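Endoglucanase (Uncultured bacterium, PDB 3X17) hydrolyses internal beta-1,4-glucosidic bonds of cellulose as a family 9 endoglucanase, with an (alpha/alpha)6-barrel catalytic domain behind an N-terminal Ig-like domain. Local coordinates at residues 232-244 and 299-311. Residues are numbered along the deposited sequence; the frame is centred on the assembly and turned at random.
Sequences WLFRMQRPDGAVY and KALAAAEQAWRFL
Gln237 NE2 spends both its N-H groups on hydrogen bonds: one to Ala303 O at 3.2 Å, the other back to Gly241 O at 3.0 Å, both acceptors close to its amide plane. With CG anti to the backbone N (chi1 -165°), the amide spans from loop to helix, where Ala303 O also takes the helical bond from Ala307 N. Gln306 answers: its NE2 hydrogen-bonds Asp240 O at 2.7 Å, but from 75° out of the carbonyl plane, not on a lone pair. Gly241, closing a type I turn begun at Arg238, brings its CA within 3.9 Å of Ala307 CA; a CB would run into Gln306 O and Ala307 N. Ala242 CB stands over the centre of the Phe310 ring, a CH-pi contact 3.6 Å from the centroid. Phe234, stacked on Trp282, puts its edge to Ala300 CA and CE1 against Ala303 CB (3.5 Å), while Lys299's aliphatic chain runs obliquely past its CD2-CE2 side. A leucine replacing Gln237 would probably lose both bonds, leaving Gly241 O without this donor and the turn held chiefly by Gln306. Amide-to-carbonyl bonds thus tie this loop to helix 294-312 of the (alpha/alpha)6 barrel; the salt bridge, Arg238 NH1 to Asp240 OD2, stays within the turn.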
loop_
_atom_site.group_PDB
_atom_site.type_symbol
_atom_site.label_atom_id
_atom_site.label_comp_id
_atom_site.label_asym_id
_atom_site.label_seq_id
_atom_site.Cartn_x
_atom_site.Cartn_y
_atom_site.Cartn_z
ATOM N N TRP A 232 -12.709 -12.612 -7.855
ATOM C CA TRP A 232 -13.489 -11.509 -8.392
ATOM C C TRP A 232 -13.026 -11.027 -9.749
ATOM O O TRP A 232 -13.840 -10.821 -10.639
ATOM C CB TRP A 232 -13.540 -10.346 -7.416
ATOM C CG TRP A 232 -14.406 -9.287 -7.946
ATOM C CD1 TRP A 232 -15.756 -9.362 -8.154
ATOM C CD2 TRP A 232 -13.988 -8.023 -8.478
ATOM N NE1 TRP A 232 -16.212 -8.195 -8.712
ATOM C CE2 TRP A 232 -15.144 -7.378 -8.971
ATOM C CE3 TRP A 232 -12.771 -7.340 -8.511
ATOM C CZ2 TRP A 232 -15.109 -6.110 -9.520
ATOM C CZ3 TRP A 232 -12.737 -6.068 -9.071
ATOM C CH2 TRP A 232 -13.898 -5.480 -9.582
ATOM N N LEU A 233 -11.710 -10.888 -9.933
ATOM C CA LEU A 233 -11.144 -10.709 -11.272
ATOM C C LEU A 233 -11.638 -11.718 -12.327
ATOM O O LEU A 233 -11.915 -11.326 -13.470
ATOM C CB LEU A 233 -9.600 -10.686 -11.238
ATOM C CG LEU A 233 -8.904 -9.562 -10.453
ATOM C CD1 LEU A 233 -7.389 -9.507 -10.784
ATOM C CD2 LEU A 233 -9.578 -8.158 -10.687
ATOM N N PHE A 234 -11.673 -13.015 -11.990
ATOM C CA PHE A 234 -12.248 -14.003 -12.901
ATOM C C PHE A 234 -13.659 -13.575 -13.359
ATOM O O PHE A 234 -13.978 -13.654 -14.547
ATOM C CB PHE A 234 -12.323 -15.413 -12.273
ATOM C CG PHE A 234 -10.979 -16.042 -11.997
ATOM C CD1 PHE A 234 -9.914 -15.898 -12.894
ATOM C CD2 PHE A 234 -10.808 -16.858 -10.880
ATOM C CE1 PHE A 234 -8.668 -16.473 -12.614
ATOM C CE2 PHE A 234 -9.597 -17.527 -10.652
ATOM C CZ PHE A 234 -8.520 -17.316 -11.507
ATOM N N ARG A 235 -14.494 -13.128 -12.421
ATOM C CA ARG A 235 -15.897 -12.793 -12.755
ATOM C C ARG A 235 -15.935 -11.534 -13.619
ATOM O O ARG A 235 -16.944 -11.258 -14.273
ATOM C CB ARG A 235 -16.738 -12.622 -11.485
ATOM C CG ARG A 235 -16.704 -13.839 -10.511
ATOM C CD ARG A 235 -17.387 -13.539 -9.159
ATOM N NE ARG A 235 -17.152 -14.627 -8.208
ATOM C CZ ARG A 235 -16.355 -14.576 -7.123
ATOM N NH1 ARG A 235 -15.877 -13.424 -6.631
ATOM N NH2 ARG A 235 -16.127 -15.693 -6.449
ATOM N N MET A 236 -14.861 -10.742 -13.572
ATOM C CA MET A 236 -14.744 -9.521 -14.382
ATOM C C MET A 236 -14.131 -9.785 -15.768
ATOM O O MET A 236 -13.821 -8.850 -16.525
ATOM C CB MET A 236 -13.923 -8.466 -13.647
ATOM C CG MET A 236 -14.621 -7.835 -12.433
ATOM S SD MET A 236 -16.151 -6.941 -12.884
ATOM C CE MET A 236 -15.506 -5.286 -13.297
ATOM N N GLN A 237 -13.929 -11.056 -16.083
ATOM C CA GLN A 237 -13.338 -11.417 -17.345
ATOM C C GLN A 237 -14.366 -11.946 -18.341
ATOM O O GLN A 237 -15.127 -12.863 -18.071
ATOM C CB GLN A 237 -12.161 -12.404 -17.192
ATOM C CG GLN A 237 -11.292 -12.498 -18.466
ATOM C CD GLN A 237 -10.195 -13.578 -18.388
ATOM O OE1 GLN A 237 -10.347 -14.589 -17.686
ATOM N NE2 GLN A 237 -9.091 -13.371 -19.127
ATOM N N ARG A 238 -14.236 -11.461 -19.558
ATOM C CA ARG A 238 -15.152 -11.760 -20.631
ATOM C C ARG A 238 -14.535 -12.946 -21.377
ATOM O O ARG A 238 -13.310 -13.110 -21.349
ATOM C CB ARG A 238 -15.164 -10.507 -21.493
ATOM C CG ARG A 238 -16.253 -10.369 -22.457
ATOM C CD ARG A 238 -15.657 -9.673 -23.655
ATOM N NE ARG A 238 -15.924 -8.266 -23.610
ATOM C CZ ARG A 238 -15.479 -7.391 -24.505
ATOM N NH1 ARG A 238 -14.555 -7.729 -25.405
ATOM N NH2 ARG A 238 -15.933 -6.159 -24.448
ATOM N N PRO A 239 -15.359 -13.785 -22.035
ATOM C CA PRO A 239 -14.783 -15.033 -22.516
ATOM C C PRO A 239 -13.674 -14.853 -23.548
ATOM O O PRO A 239 -12.882 -15.774 -23.764
ATOM C CB PRO A 239 -15.986 -15.753 -23.154
ATOM C CG PRO A 239 -17.153 -15.247 -22.377
ATOM C CD PRO A 239 -16.833 -13.785 -22.145
ATOM N N ASP A 240 -13.592 -13.688 -24.183
ATOM C CA ASP A 240 -12.491 -13.490 -25.113
ATOM C C ASP A 240 -11.193 -13.137 -24.355
ATOM O O ASP A 240 -10.120 -13.104 -24.950
ATOM C CB ASP A 240 -12.840 -12.481 -26.229
ATOM C CG ASP A 240 -13.141 -11.080 -25.695
ATOM O OD1 ASP A 240 -13.269 -10.911 -24.468
ATOM O OD2 ASP A 240 -13.342 -10.169 -26.519
ATOM N N GLY A 241 -11.296 -12.945 -23.031
ATOM C CA GLY A 241 -10.107 -12.677 -22.201
ATOM C C GLY A 241 -9.988 -11.244 -21.770
ATOM O O GLY A 241 -9.250 -10.935 -20.831
ATOM N N ALA A 242 -10.803 -10.363 -22.348
ATOM C CA ALA A 242 -10.806 -8.967 -21.914
ATOM C C ALA A 242 -11.405 -8.810 -20.501
ATOM O O ALA A 242 -12.216 -9.615 -20.085
ATOM C CB ALA A 242 -11.565 -8.081 -22.930
ATOM N N VAL A 243 -10.992 -7.776 -19.775
ATOM C CA VAL A 243 -11.389 -7.607 -18.376
ATOM C C VAL A 243 -12.070 -6.255 -18.163
ATOM O O VAL A 243 -11.572 -5.227 -18.633
ATOM C CB VAL A 243 -10.181 -7.767 -17.398
ATOM C CG1 VAL A 243 -10.610 -7.548 -15.930
ATOM C CG2 VAL A 243 -9.576 -9.148 -17.546
ATOM N N TYR A 244 -13.285 -6.287 -17.607
ATOM C CA TYR A 244 -14.050 -5.064 -17.336
ATOM C C TYR A 244 -13.325 -4.197 -16.329
ATOM O O TYR A 244 -12.533 -4.687 -15.515
ATOM C CB TYR A 244 -15.477 -5.389 -16.830
ATOM C CG TYR A 244 -16.322 -6.112 -17.859
ATOM C CD1 TYR A 244 -16.725 -5.469 -19.030
ATOM C CD2 TYR A 244 -16.658 -7.457 -17.697
ATOM C CE1 TYR A 244 -17.474 -6.133 -19.996
ATOM C CE2 TYR A 244 -17.406 -8.138 -18.652
ATOM C CZ TYR A 244 -17.800 -7.474 -19.807
ATOM O OH TYR A 244 -18.523 -8.143 -20.781
ATOM N N LYS A 299 -6.148 -22.598 -13.086
ATOM C CA LYS A 299 -7.235 -21.737 -13.491
ATOM C C LYS A 299 -6.699 -20.315 -13.630
ATOM O O LYS A 299 -7.042 -19.604 -14.583
ATOM C CB LYS A 299 -8.378 -21.786 -12.468
ATOM C CG LYS A 299 -9.596 -20.892 -12.815
ATOM C CD LYS A 299 -10.545 -20.852 -11.610
ATOM C CE LYS A 299 -11.968 -20.520 -12.013
ATOM N NZ LYS A 299 -12.790 -20.146 -10.813
ATOM N N ALA A 300 -5.838 -19.903 -12.693
ATOM C CA ALA A 300 -5.310 -18.550 -12.778
ATOM C C ALA A 300 -4.475 -18.471 -14.042
ATOM O O ALA A 300 -4.559 -17.495 -14.776
ATOM C CB ALA A 300 -4.518 -18.157 -11.552
ATOM N N LEU A 301 -3.787 -19.565 -14.368
ATOM C CA LEU A 301 -2.890 -19.564 -15.526
ATOM C C LEU A 301 -3.698 -19.515 -16.793
ATOM O O LEU A 301 -3.358 -18.770 -17.701
ATOM C CB LEU A 301 -1.953 -20.775 -15.537
ATOM C CG LEU A 301 -1.151 -21.030 -16.826
ATOM C CD1 LEU A 301 -0.217 -19.864 -17.132
ATOM C CD2 LEU A 301 -0.381 -22.390 -16.788
ATOM N N ALA A 302 -4.817 -20.246 -16.831
ATOM C CA ALA A 302 -5.658 -20.266 -18.043
ATOM C C ALA A 302 -6.220 -18.886 -18.319
ATOM O O ALA A 302 -6.202 -18.407 -19.460
ATOM C CB ALA A 302 -6.790 -21.307 -17.924
ATOM N N ALA A 303 -6.689 -18.234 -17.258
ATOM C CA ALA A 303 -7.236 -16.902 -17.367
ATOM C C ALA A 303 -6.183 -15.928 -17.903
ATOM O O ALA A 303 -6.466 -15.117 -18.789
ATOM C CB ALA A 303 -7.735 -16.441 -16.013
ATOM N N ALA A 304 -4.980 -15.977 -17.332
ATOM C CA ALA A 304 -3.900 -15.068 -17.763
ATOM C C ALA A 304 -3.599 -15.271 -19.246
ATOM O O ALA A 304 -3.369 -14.306 -19.986
ATOM C CB ALA A 304 -2.601 -15.264 -16.917
ATOM N N GLU A 305 -3.603 -16.526 -19.671
ATOM C CA GLU A 305 -3.283 -16.888 -21.055
ATOM C C GLU A 305 -4.338 -16.393 -22.040
ATOM O O GLU A 305 -4.012 -15.996 -23.161
ATOM C CB GLU A 305 -3.095 -18.410 -21.194
ATOM C CG GLU A 305 -1.812 -18.922 -20.541
ATOM C CD GLU A 305 -1.698 -20.458 -20.511
ATOM O OE1 GLU A 305 -2.732 -21.150 -20.402
ATOM O OE2 GLU A 305 -0.558 -20.968 -20.507
ATOM N N GLN A 306 -5.598 -16.395 -21.614
ATOM C CA GLN A 306 -6.705 -15.995 -22.480
ATOM C C GLN A 306 -6.706 -14.465 -22.610
ATOM O O GLN A 306 -6.850 -13.925 -23.695
ATOM C CB GLN A 306 -8.027 -16.516 -21.880
ATOM C CG GLN A 306 -9.299 -16.195 -22.667
ATOM C CD GLN A 306 -9.222 -16.657 -24.116
ATOM O OE1 GLN A 306 -8.874 -17.809 -24.396
ATOM N NE2 GLN A 306 -9.472 -15.735 -25.050
ATOM N N ALA A 307 -6.494 -13.782 -21.494
ATOM C CA ALA A 307 -6.257 -12.354 -21.484
ATOM C C ALA A 307 -5.104 -11.915 -22.394
ATOM O O ALA A 307 -5.201 -10.911 -23.086
ATOM C CB ALA A 307 -6.006 -11.885 -20.066
ATOM N N TRP A 308 -3.988 -12.629 -22.359
ATOM C CA TRP A 308 -2.914 -12.299 -23.271
ATOM C C TRP A 308 -3.311 -12.534 -24.739
ATOM O O TRP A 308 -2.848 -11.819 -25.615
ATOM C CB TRP A 308 -1.634 -13.070 -22.957
ATOM C CG TRP A 308 -0.496 -12.602 -23.825
ATOM C CD1 TRP A 308 -0.078 -13.148 -25.001
ATOM C CD2 TRP A 308 0.279 -11.417 -23.632
ATOM N NE1 TRP A 308 0.946 -12.413 -25.521
ATOM C CE2 TRP A 308 1.177 -11.330 -24.711
ATOM C CE3 TRP A 308 0.347 -10.455 -22.608
ATOM C CZ2 TRP A 308 2.135 -10.315 -24.810
ATOM C CZ3 TRP A 308 1.292 -9.433 -22.712
ATOM C CH2 TRP A 308 2.151 -9.357 -23.822
ATOM N N ARG A 309 -4.140 -13.540 -25.013
ATOM C CA ARG A 309 -4.606 -13.761 -26.390
ATOM C C ARG A 309 -5.399 -12.545 -26.872
ATOM O O ARG A 309 -5.160 -12.003 -27.961
ATOM C CB ARG A 309 -5.490 -15.000 -26.467
ATOM C CG ARG A 309 -4.760 -16.250 -26.903
ATOM C CD ARG A 309 -5.574 -17.502 -26.586
ATOM N NE ARG A 309 -4.759 -18.367 -25.739
ATOM C CZ ARG A 309 -5.186 -19.011 -24.662
ATOM N NH1 ARG A 309 -6.470 -19.021 -24.343
ATOM N NH2 ARG A 309 -4.324 -19.736 -23.961
ATOM N N PHE A 310 -6.277 -12.055 -26.007
ATOM C CA PHE A 310 -6.960 -10.801 -26.286
ATOM C C PHE A 310 -5.995 -9.645 -26.552
ATOM O O PHE A 310 -6.166 -8.923 -27.525
ATOM C CB PHE A 310 -7.942 -10.422 -25.181
ATOM C CG PHE A 310 -8.741 -9.200 -25.502
ATOM C CD1 PHE A 310 -9.915 -9.300 -26.257
ATOM C CD2 PHE A 310 -8.291 -7.944 -25.122
ATOM C CE1 PHE A 310 -10.623 -8.160 -26.613
ATOM C CE2 PHE A 310 -9.019 -6.804 -25.438
ATOM C CZ PHE A 310 -10.178 -6.912 -26.210
ATOM N N LEU A 311 -5.039 -9.416 -25.650
ATOM C CA LEU A 311 -4.073 -8.322 -25.843
ATOM C C LEU A 311 -3.250 -8.417 -27.135
ATOM O O LEU A 311 -2.911 -7.406 -27.724
ATOM C CB LEU A 311 -3.118 -8.193 -24.653
ATOM C CG LEU A 311 -3.759 -7.801 -23.328
ATOM C CD1 LEU A 311 -2.852 -8.244 -22.195
ATOM C CD2 LEU A 311 -3.997 -6.273 -23.322
#